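Long-range contacts in carboxypeptidase 1 (Deinococcus radiodurans str. R1, PDB 5GIV), which is an M32-family metallocarboxypeptidase that uses a bound zinc ion and probably releases amino acids one at a time from peptide C-termini with broad specificity: residues G228-T233 against V246-R251; T264-G269 against S297-W302; A271-G276 against G293-Q298. One frame throughout, in Å; residues are numbered along the deposited sequence.

Contact 1 of 3, residues G228-T233 against V246-R251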
loop_
_atom_site.group_PDB
_atom_site.type_symbol
_atom_site.label_atom_id
_atom_site.label_comp_id
_atom_site.label_asym_id
_atom_site.label_seq_id
_atom_site.Cartn_x
_atom_site.Cartn_y
_atom_site.Cartn_z
ATOM N N GLY A 228 -12.205 4.224 -2.599
ATOM C CA GLY A 228 -11.105 4.368 -3.528
ATOM C C GLY A 228 -10.259 5.568 -3.175
ATOM O O GLY A 228 -10.480 6.250 -2.169
ATOM N N ARG A 229 -9.279 5.817 -4.034
ATOM C CA ARG A 229 -8.387 6.959 -3.896
ATOM C C ARG A 229 -7.572 7.059 -5.177
ATOM O O ARG A 229 -7.584 6.151 -6.012
ATOM C CB ARG A 229 -7.475 6.827 -2.665
ATOM C CG ARG A 229 -6.634 5.567 -2.645
ATOM C CD ARG A 229 -5.569 5.599 -1.535
ATOM N NE ARG A 229 -4.539 6.613 -1.772
ATOM C CZ ARG A 229 -4.494 7.787 -1.158
ATOM N NH1 ARG A 229 -5.412 8.114 -0.255
ATOM N NH2 ARG A 229 -3.530 8.643 -1.452
ATOM N N GLN A 230 -6.845 8.169 -5.305
ATOM C CA GLN A 230 -5.977 8.437 -6.444
ATOM C C GLN A 230 -4.569 8.758 -5.952
ATOM O O GLN A 230 -4.400 9.401 -4.914
ATOM C CB GLN A 230 -6.508 9.605 -7.303
ATOM C CG GLN A 230 -5.641 9.902 -8.534
ATOM C CD GLN A 230 -6.181 11.030 -9.420
ATOM O OE1 GLN A 230 -6.270 10.879 -10.638
ATOM N NE2 GLN A 230 -6.535 12.155 -8.814
ATOM N N ASP A 231 -3.564 8.318 -6.709
ATOM C CA ASP A 231 -2.169 8.631 -6.420
ATOM C C ASP A 231 -1.429 8.868 -7.732
ATOM O O ASP A 231 -1.959 8.631 -8.819
ATOM C CB ASP A 231 -1.497 7.512 -5.616
ATOM C CG ASP A 231 -2.143 7.298 -4.255
ATOM O OD1 ASP A 231 -1.789 8.033 -3.314
ATOM O OD2 ASP A 231 -3.013 6.405 -4.123
ATOM N N LEU A 232 -0.182 9.317 -7.618
ATOM C CA LEU A 232 0.660 9.611 -8.772
ATOM C C LEU A 232 1.556 8.426 -9.100
ATOM O O LEU A 232 2.144 7.814 -8.204
ATOM C CB LEU A 232 1.524 10.843 -8.518
ATOM C CG LEU A 232 0.815 12.180 -8.390
ATOM C CD1 LEU A 232 1.812 13.293 -8.159
ATOM C CD2 LEU A 232 0.070 12.435 -9.674
ATOM N N THR A 233 1.659 8.104 -10.387
ATOM C CA THR A 233 2.570 7.065 -10.846
ATOM C C THR A 233 3.121 7.463 -12.211
ATOM O O THR A 233 2.734 8.481 -12.791
ATOM C CB THR A 233 1.899 5.689 -10.903
ATOM O OG1 THR A 233 0.838 5.706 -11.865
ATOM C CG2 THR A 233 1.360 5.299 -9.543
ATOM N N VAL A 246 -11.341 0.600 -4.990
ATOM C CA VAL A 246 -11.047 0.708 -6.416
ATOM C C VAL A 246 -10.190 1.950 -6.609
ATOM O O VAL A 246 -10.693 3.078 -6.571
ATOM C CB VAL A 246 -12.317 0.761 -7.265
ATOM C CG1 VAL A 246 -11.949 0.778 -8.728
ATOM C CG2 VAL A 246 -13.175 -0.459 -6.955
ATOM N N ARG A 247 -8.889 1.749 -6.801
ATOM C CA ARG A 247 -7.934 2.848 -6.804
ATOM C C ARG A 247 -7.512 3.221 -8.219
ATOM O O ARG A 247 -7.440 2.377 -9.116
ATOM C CB ARG A 247 -6.713 2.484 -5.963
ATOM C CG ARG A 247 -7.104 1.985 -4.581
ATOM C CD ARG A 247 -5.938 2.013 -3.606
ATOM N NE ARG A 247 -6.332 1.476 -2.307
ATOM C CZ ARG A 247 -5.499 1.255 -1.292
ATOM N NH1 ARG A 247 -4.204 1.526 -1.403
ATOM N NH2 ARG A 247 -5.969 0.761 -0.159
ATOM N N ILE A 248 -7.210 4.507 -8.400
ATOM C CA ILE A 248 -6.790 5.039 -9.683
ATOM C C ILE A 248 -5.499 5.824 -9.484
ATOM O O ILE A 248 -5.185 6.283 -8.385
ATOM C CB ILE A 248 -7.887 5.927 -10.332
ATOM C CG1 ILE A 248 -8.179 7.152 -9.471
ATOM C CG2 ILE A 248 -9.177 5.144 -10.537
ATOM C CD1 ILE A 248 -9.121 8.114 -10.143
ATOM N N THR A 249 -4.727 5.948 -10.559
ATOM C CA THR A 249 -3.512 6.744 -10.534
ATOM C C THR A 249 -3.477 7.622 -11.771
ATOM O O THR A 249 -4.063 7.291 -12.806
ATOM C CB THR A 249 -2.243 5.872 -10.459
ATOM O OG1 THR A 249 -2.136 5.068 -11.640
ATOM C CG2 THR A 249 -2.278 4.968 -9.226
ATOM N N THR A 250 -2.780 8.749 -11.653
ATOM C CA THR A 250 -2.675 9.716 -12.732
ATOM C C THR A 250 -1.238 10.219 -12.796
ATOM O O THR A 250 -0.395 9.875 -11.957
ATOM C CB THR A 250 -3.668 10.875 -12.541
ATOM O OG1 THR A 250 -3.779 11.627 -13.758
ATOM C CG2 THR A 250 -3.218 11.797 -11.393
ATOM N N ARG A 251 -0.960 11.020 -13.823
ATOM C CA ARG A 251 0.365 11.580 -14.058
ATOM C C ARG A 251 0.217 13.047 -14.415
ATOM O O ARG A 251 -0.618 13.394 -15.255
ATOM C CB ARG A 251 1.073 10.813 -15.171
ATOM C CG ARG A 251 2.208 11.540 -15.820
ATOM C CD ARG A 251 2.514 10.868 -17.149
ATOM N NE ARG A 251 1.357 10.890 -18.047
ATOM C CZ ARG A 251 1.143 9.999 -19.011
ATOM N NH1 ARG A 251 2.005 8.999 -19.199
ATOM N NH2 ARG A 251 0.066 10.102 -19.783
HETATM O O HOH W 1 -4.191 4.992 -5.927
#
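Backbone bonds from Arg-229 O to Ile-248 N (2.9 Å) and from Ile-248 O to Asp-231 N join 228-233 to 246-251 as parallel neighbours, an edge strand beside the central strand of a small mixed sheet. Thr-250 N to Asp-231 O and Thr-233 N to Thr-250 O continue the pairing. On the face of Gln-230 and Ile-248, turned to helices 207-221 and 257-275, the extended Gln-230 chain (CG anti to the backbone N, chi1 -179°) passes Ile-248 CG1 and brings OE1 within 3.2 Å of Thr-250 CB; that oxygen is hydrogen-bonded to Thr-264, as is Thr-250 OG1. On the face of Asp-231 and Thr-249, Arg-229 CG lies 3.7 Å from Arg-247 CD, with the guanidinium planes 77° apart. Arg-229 grips Asp-231 side-on, NE to OD2 2.8 Å and NH2 to OD1 2.6 Å, while Arg-247 pairs with Asp-245 and with Asp-33 of the second subunit. Water 1 links Asp-231 OD2 to Ile-248 O. Thr-249 OG1 donates to Thr-233 OG1 at 3.0 Å; outside the two segments, Thr-233 OG1 is also bonded to His-235 O and Thr-249 OG1 to Phe-237 N.

Contact 2 of 3, residues T264-G269 against S297-W302. With ZN (zinc ion), chain G.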
loop_
_atom_site.group_PDB
_atom_site.type_symbol
_atom_site.label_atom_id
_atom_site.label_comp_id
_atom_site.label_asym_id
_atom_site.label_seq_id
_atom_site.Cartn_x
_atom_site.Cartn_y
_atom_site.Cartn_z
ATOM N N THR A 264 -6.997 11.297 -15.474
ATOM C CA THR A 264 -7.828 11.080 -14.297
ATOM C C THR A 264 -9.266 10.745 -14.690
ATOM O O THR A 264 -9.846 9.783 -14.177
ATOM C CB THR A 264 -7.760 12.306 -13.381
ATOM O OG1 THR A 264 -6.446 12.402 -12.822
ATOM C CG2 THR A 264 -8.777 12.215 -12.254
ATOM N N LEU A 265 -9.844 11.496 -15.637
ATOM C CA LEU A 265 -11.205 11.192 -16.072
ATOM C C LEU A 265 -11.277 9.802 -16.682
ATOM O O LEU A 265 -12.196 9.031 -16.392
ATOM C CB LEU A 265 -11.693 12.243 -17.076
ATOM C CG LEU A 265 -11.674 13.717 -16.659
ATOM C CD1 LEU A 265 -12.435 14.584 -17.654
ATOM C CD2 LEU A 265 -12.258 13.879 -15.273
ATOM N N HIS A 266 -10.263 9.433 -17.461
ATOM C CA HIS A 266 -10.230 8.112 -18.075
ATOM C C HIS A 266 -10.222 7.010 -17.020
ATOM O O HIS A 266 -11.093 6.130 -17.019
ATOM C CB HIS A 266 -9.002 8.010 -18.983
ATOM C CG HIS A 266 -8.877 6.698 -19.695
ATOM N ND1 HIS A 266 -9.212 6.538 -21.021
ATOM C CD2 HIS A 266 -8.448 5.487 -19.267
ATOM C CE1 HIS A 266 -8.993 5.286 -21.379
ATOM N NE2 HIS A 266 -8.531 4.626 -20.333
ATOM N N GLU A 267 -9.238 7.033 -16.105
ATOM C CA GLU A 267 -9.152 5.977 -15.089
ATOM C C GLU A 267 -10.345 5.990 -14.136
ATOM O O GLU A 267 -10.787 4.926 -13.683
ATOM C CB GLU A 267 -7.847 6.095 -14.287
ATOM C CG GLU A 267 -6.555 5.935 -15.092
ATOM C CD GLU A 267 -6.489 4.628 -15.863
ATOM O OE1 GLU A 267 -7.058 3.613 -15.404
ATOM O OE2 GLU A 267 -5.846 4.615 -16.929
ATOM N N ALA A 268 -10.876 7.171 -13.815
ATOM C CA ALA A 268 -12.096 7.226 -13.019
ATOM C C ALA A 268 -13.231 6.497 -13.721
ATOM O O ALA A 268 -14.040 5.823 -13.074
ATOM C CB ALA A 268 -12.482 8.679 -12.733
ATOM N N GLY A 269 -13.297 6.609 -15.051
ATOM C CA GLY A 269 -14.307 5.877 -15.798
ATOM C C GLY A 269 -14.180 4.380 -15.605
ATOM O O GLY A 269 -15.172 3.680 -15.384
ATOM N N SER A 297 -14.856 1.083 -22.799
ATOM C CA SER A 297 -15.984 1.904 -23.220
ATOM C C SER A 297 -16.348 2.904 -22.145
ATOM O O SER A 297 -16.834 3.998 -22.448
ATOM C CB SER A 297 -17.203 1.030 -23.532
ATOM O OG SER A 297 -17.856 0.622 -22.336
ATOM N N GLN A 298 -16.111 2.548 -20.889
ATOM C CA GLN A 298 -16.500 3.399 -19.779
ATOM C C GLN A 298 -15.441 4.454 -19.477
ATOM O O GLN A 298 -15.776 5.610 -19.187
ATOM C CB GLN A 298 -16.789 2.518 -18.575
ATOM C CG GLN A 298 -17.977 1.610 -18.863
ATOM C CD GLN A 298 -19.155 2.405 -19.440
ATOM O OE1 GLN A 298 -19.677 3.313 -18.788
ATOM N NE2 GLN A 298 -19.571 2.064 -20.656
ATOM N N SER A 299 -14.162 4.091 -19.551
ATOM C CA SER A 299 -13.133 5.119 -19.453
ATOM C C SER A 299 -13.289 6.142 -20.571
ATOM O O SER A 299 -13.200 7.349 -20.337
ATOM C CB SER A 299 -11.747 4.478 -19.460
ATOM O OG SER A 299 -11.619 3.590 -20.543
ATOM N N ARG A 300 -13.550 5.676 -21.791
ATOM C CA ARG A 300 -13.683 6.586 -22.919
ATOM C C ARG A 300 -14.978 7.386 -22.853
ATOM O O ARG A 300 -15.031 8.525 -23.332
ATOM C CB ARG A 300 -13.602 5.799 -24.223
ATOM C CG ARG A 300 -12.209 5.241 -24.490
ATOM C CD ARG A 300 -11.172 6.361 -24.526
ATOM N NE ARG A 300 -9.939 5.922 -25.168
ATOM C CZ ARG A 300 -8.897 6.713 -25.421
ATOM N NH1 ARG A 300 -8.934 8.002 -25.092
ATOM N NH2 ARG A 300 -7.825 6.217 -26.032
ATOM N N LEU A 301 -16.037 6.812 -22.288
ATOM C CA LEU A 301 -17.273 7.566 -22.164
ATOM C C LEU A 301 -17.072 8.776 -21.256
ATOM O O LEU A 301 -17.336 9.919 -21.650
ATOM C CB LEU A 301 -18.383 6.652 -21.645
ATOM C CG LEU A 301 -19.809 7.209 -21.526
ATOM C CD1 LEU A 301 -20.869 6.092 -21.584
ATOM C CD2 LEU A 301 -19.952 8.028 -20.230
ATOM N N TRP A 302 -16.533 8.548 -20.055
ATOM C CA TRP A 302 -16.350 9.650 -19.120
ATOM C C TRP A 302 -15.208 10.566 -19.533
ATOM O O TRP A 302 -15.252 11.766 -19.249
ATOM C CB TRP A 302 -16.127 9.111 -17.712
ATOM C CG TRP A 302 -17.363 8.482 -17.123
ATOM C CD1 TRP A 302 -17.646 7.148 -17.031
ATOM C CD2 TRP A 302 -18.504 9.172 -16.586
ATOM N NE1 TRP A 302 -18.876 6.964 -16.446
ATOM C CE2 TRP A 302 -19.425 8.188 -16.162
ATOM C CE3 TRP A 302 -18.825 10.521 -16.405
ATOM C CZ2 TRP A 302 -20.650 8.511 -15.572
ATOM C CZ3 TRP A 302 -20.054 10.840 -15.810
ATOM C CH2 TRP A 302 -20.948 9.837 -15.408
HETATM ZN ZN ZN G . -8.162 2.416 -20.309
HETATM O O HOH W 2 -6.323 2.482 -18.752
HETATM O O HOH W 3 -6.854 2.995 -21.765
HETATM O O HOH W 4 -7.198 0.287 -19.602
#
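Ser-299 sets its CB squarely over one face of the His-266 imidazole, 3.3 Å from the ring centroid and 8° off the normal, a CH-pi contact. Its OG lies over the same face, 3.2 Å from His-266 CE1, but makes no hydrogen bond to the ring; the hydroxyl sits between its own backbone N and carbonyl carbon and is bonded to Glu-296 O, one turn back. The imidazole reaches this place because His-266 CG is anti to the backbone N (chi1 -179°), which brings the ring toward 297-302 and against Ser-299. At the ring edge, close to its plane, stands Arg-300 NE, 4.0 Å from His-266 CE1, and the same CE1 lies over a face of the Arg-300 guanidinium. His-266 belongs to the HExxH motif of this zinc peptidase family: its NE2 binds the zinc ion at 2.2 Å, with His-270, Glu-296 and three waters completing the site, and ND1 bonds to Glu-303, a second-shell carboxylate that also pairs with Arg-300 and would fix the rotation of the ring. Glu-267, the predicted proton donor/acceptor, turns away from 297-302 and accepts from zinc-bound water 2 at its OE2. The two helix segments run 139° apart in direction and their axes come within 6.9 Å; the nearest CA pair is Gly-269 CA and Ser-299 CA, 3.9 Å apart, and a CB on the glycine would collide with Gln-298 O. Trp-302 CD1 packs 3.8 Å from Gly-269 CA, and the indole NE1 bonds to Tyr-464 OH.

Contact 3 of 3, residues A271-G276 against G293-Q298. With ZN (zinc ion), chain G.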
loop_
_atom_site.group_PDB
_atom_site.type_symbol
_atom_site.label_atom_id
_atom_site.label_comp_id
_atom_site.label_asym_id
_atom_site.label_seq_id
_atom_site.Cartn_x
_atom_site.Cartn_y
_atom_site.Cartn_z
ATOM N N ALA A 271 -12.919 3.081 -13.006
ATOM C CA ALA A 271 -13.229 2.806 -11.607
ATOM C C ALA A 271 -14.725 2.884 -11.344
ATOM O O ALA A 271 -15.258 2.124 -10.523
ATOM C CB ALA A 271 -12.482 3.778 -10.697
ATOM N N LEU A 272 -15.417 3.802 -12.025
ATOM C CA LEU A 272 -16.864 3.891 -11.875
ATOM C C LEU A 272 -17.524 2.573 -12.237
ATOM O O LEU A 272 -18.420 2.098 -11.527
ATOM C CB LEU A 272 -17.402 5.013 -12.751
ATOM C CG LEU A 272 -17.114 6.412 -12.234
ATOM C CD1 LEU A 272 -17.471 7.430 -13.285
ATOM C CD2 LEU A 272 -17.925 6.636 -10.948
ATOM N N TYR A 273 -17.088 1.968 -13.341
ATOM C CA TYR A 273 -17.585 0.660 -13.736
ATOM C C TYR A 273 -17.461 -0.336 -12.584
ATOM O O TYR A 273 -18.445 -0.973 -12.190
ATOM C CB TYR A 273 -16.829 0.198 -14.980
ATOM C CG TYR A 273 -17.299 -1.092 -15.593
ATOM C CD1 TYR A 273 -18.421 -1.762 -15.112
ATOM C CD2 TYR A 273 -16.606 -1.651 -16.648
ATOM C CE1 TYR A 273 -18.836 -2.950 -15.680
ATOM C CE2 TYR A 273 -17.009 -2.819 -17.218
ATOM C CZ TYR A 273 -18.122 -3.476 -16.736
ATOM O OH TYR A 273 -18.504 -4.657 -17.333
ATOM N N GLU A 274 -16.248 -0.495 -12.044
ATOM C CA GLU A 274 -16.035 -1.445 -10.955
ATOM C C GLU A 274 -16.837 -1.058 -9.715
ATOM O O GLU A 274 -17.388 -1.927 -9.028
ATOM C CB GLU A 274 -14.542 -1.540 -10.610
ATOM C CG GLU A 274 -13.666 -2.128 -11.713
ATOM C CD GLU A 274 -13.916 -3.600 -11.978
ATOM O OE1 GLU A 274 -13.612 -4.060 -13.098
ATOM O OE2 GLU A 274 -14.412 -4.306 -11.076
ATOM N N GLN A 275 -16.888 0.239 -9.394
ATOM C CA GLN A 275 -17.605 0.677 -8.201
ATOM C C GLN A 275 -19.109 0.500 -8.331
ATOM O O GLN A 275 -19.812 0.543 -7.318
ATOM C CB GLN A 275 -17.280 2.140 -7.876
ATOM C CG GLN A 275 -15.903 2.346 -7.210
ATOM C CD GLN A 275 -15.707 3.755 -6.667
ATOM O OE1 GLN A 275 -16.373 4.710 -7.096
ATOM N NE2 GLN A 275 -14.789 3.892 -5.719
ATOM N N GLY A 276 -19.622 0.318 -9.543
ATOM C CA GLY A 276 -21.037 0.064 -9.720
ATOM C C GLY A 276 -21.452 -1.394 -9.701
ATOM O O GLY A 276 -22.653 -1.684 -9.718
ATOM N N GLY A 293 -13.189 -4.501 -23.907
ATOM C CA GLY A 293 -13.890 -3.490 -24.684
ATOM C C GLY A 293 -14.952 -2.768 -23.880
ATOM O O GLY A 293 -15.072 -1.543 -23.947
ATOM N N VAL A 294 -15.730 -3.511 -23.093
ATOM C CA VAL A 294 -16.732 -2.858 -22.263
ATOM C C VAL A 294 -16.050 -1.969 -21.232
ATOM O O VAL A 294 -16.489 -0.840 -20.982
ATOM C CB VAL A 294 -17.657 -3.899 -21.598
ATOM C CG1 VAL A 294 -18.586 -3.219 -20.607
ATOM C CG2 VAL A 294 -18.463 -4.623 -22.638
ATOM N N HIS A 295 -14.951 -2.445 -20.643
ATOM C CA HIS A 295 -14.250 -1.631 -19.651
ATOM C C HIS A 295 -13.758 -0.324 -20.262
ATOM O O HIS A 295 -14.058 0.766 -19.758
ATOM C CB HIS A 295 -13.088 -2.415 -19.041
ATOM C CG HIS A 295 -13.081 -2.381 -17.548
ATOM N ND1 HIS A 295 -12.955 -1.210 -16.834
ATOM C CD2 HIS A 295 -13.260 -3.364 -16.634
ATOM C CE1 HIS A 295 -13.033 -1.475 -15.543
ATOM N NE2 HIS A 295 -13.212 -2.776 -15.393
ATOM N N GLU A 296 -13.034 -0.410 -21.378
ATOM C CA GLU A 296 -12.538 0.788 -22.040
ATOM C C GLU A 296 -13.666 1.653 -22.591
ATOM O O GLU A 296 -13.449 2.841 -22.856
ATOM C CB GLU A 296 -11.587 0.408 -23.170
ATOM C CG GLU A 296 -10.871 1.592 -23.792
ATOM C CD GLU A 296 -9.751 2.130 -22.913
ATOM O OE1 GLU A 296 -8.905 2.883 -23.437
ATOM O OE2 GLU A 296 -9.717 1.805 -21.705
ATOM N N SER A 297 -14.856 1.083 -22.799
ATOM C CA SER A 297 -15.984 1.904 -23.220
ATOM C C SER A 297 -16.348 2.904 -22.145
ATOM O O SER A 297 -16.834 3.998 -22.448
ATOM C CB SER A 297 -17.203 1.030 -23.532
ATOM O OG SER A 297 -17.856 0.622 -22.336
ATOM N N GLN A 298 -16.111 2.548 -20.889
ATOM C CA GLN A 298 -16.500 3.399 -19.779
ATOM C C GLN A 298 -15.441 4.454 -19.477
ATOM O O GLN A 298 -15.776 5.610 -19.187
ATOM C CB GLN A 298 -16.789 2.518 -18.575
ATOM C CG GLN A 298 -17.977 1.610 -18.863
ATOM C CD GLN A 298 -19.155 2.405 -19.440
ATOM O OE1 GLN A 298 -19.677 3.313 -18.788
ATOM N NE2 GLN A 298 -19.571 2.064 -20.656
HETATM ZN ZN ZN G . -8.162 2.416 -20.309
HETATM O O HOH W 3 -6.854 2.995 -21.765
HETATM O O HOH W 2 -6.323 2.482 -18.752
HETATM O O HOH W 4 -7.198 0.287 -19.602
#
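The His-295 imidazole takes Tyr-273 CD2 over the centre of one face, 3.6 Å above its plane, and Glu-274 at its edge. The two aromatic rings meet obliquely, planes at 49° and centroids 4.6 Å apart. Tyr-273 CG is anti to the backbone N (chi1 -175°), which swings the ring against His-295 and Val-294. His-295 NE2 donates an almost straight bond to Glu-274 OE1 (2.7 Å, 174°); OE1 lies in the ring plane and accepts through its anti lone pair. Three groups hold the carboxylate: His-295 and Gly-289 N at OE1, and Arg-240 at OE2. Val-294 CG1 packs 3.6 Å from Tyr-273 OH, which is bonded to Val-290 N. An alanine in place of His-295 would probably leave Glu-274 without this donor, open a gap beside Tyr-273, and deprive His-270 of the imidazole bonded to its ND1. Through that ND1-to-ND1 bond His-295 is a second-shell neighbour of the metal. Glu-296, next in the chain, points away from 271-276 and binds the zinc ion through OE2 at 2.2 Å, while OE1 accepts from zinc-bound water 3: the third protein ligand, on a second helix after the HExxH helix, as in gluzincin-type metallopeptidases.

In the fold
Along the chain contact 1 closes before the other two open, and strand 245-250 leads into helix 257-275, which contacts 2 and 3 both use against helix 292-306. Contacts 2 and 3 have centres about 7 Å apart and share Ser-297 and Gln-298; between them they carry His-266 and Glu-296, two of the three protein ligands of the zinc ion. Contact 1 lies about 13 Å from contact 2 and about 15 Å from contact 3, centre to centre, and its strand backs the HExxH helix: Ile-248 CG2 packs on Ala-271 CB at 3.6 Å. The small sheet thus packs against the HExxH helix, while the two helices supply the zinc ligands.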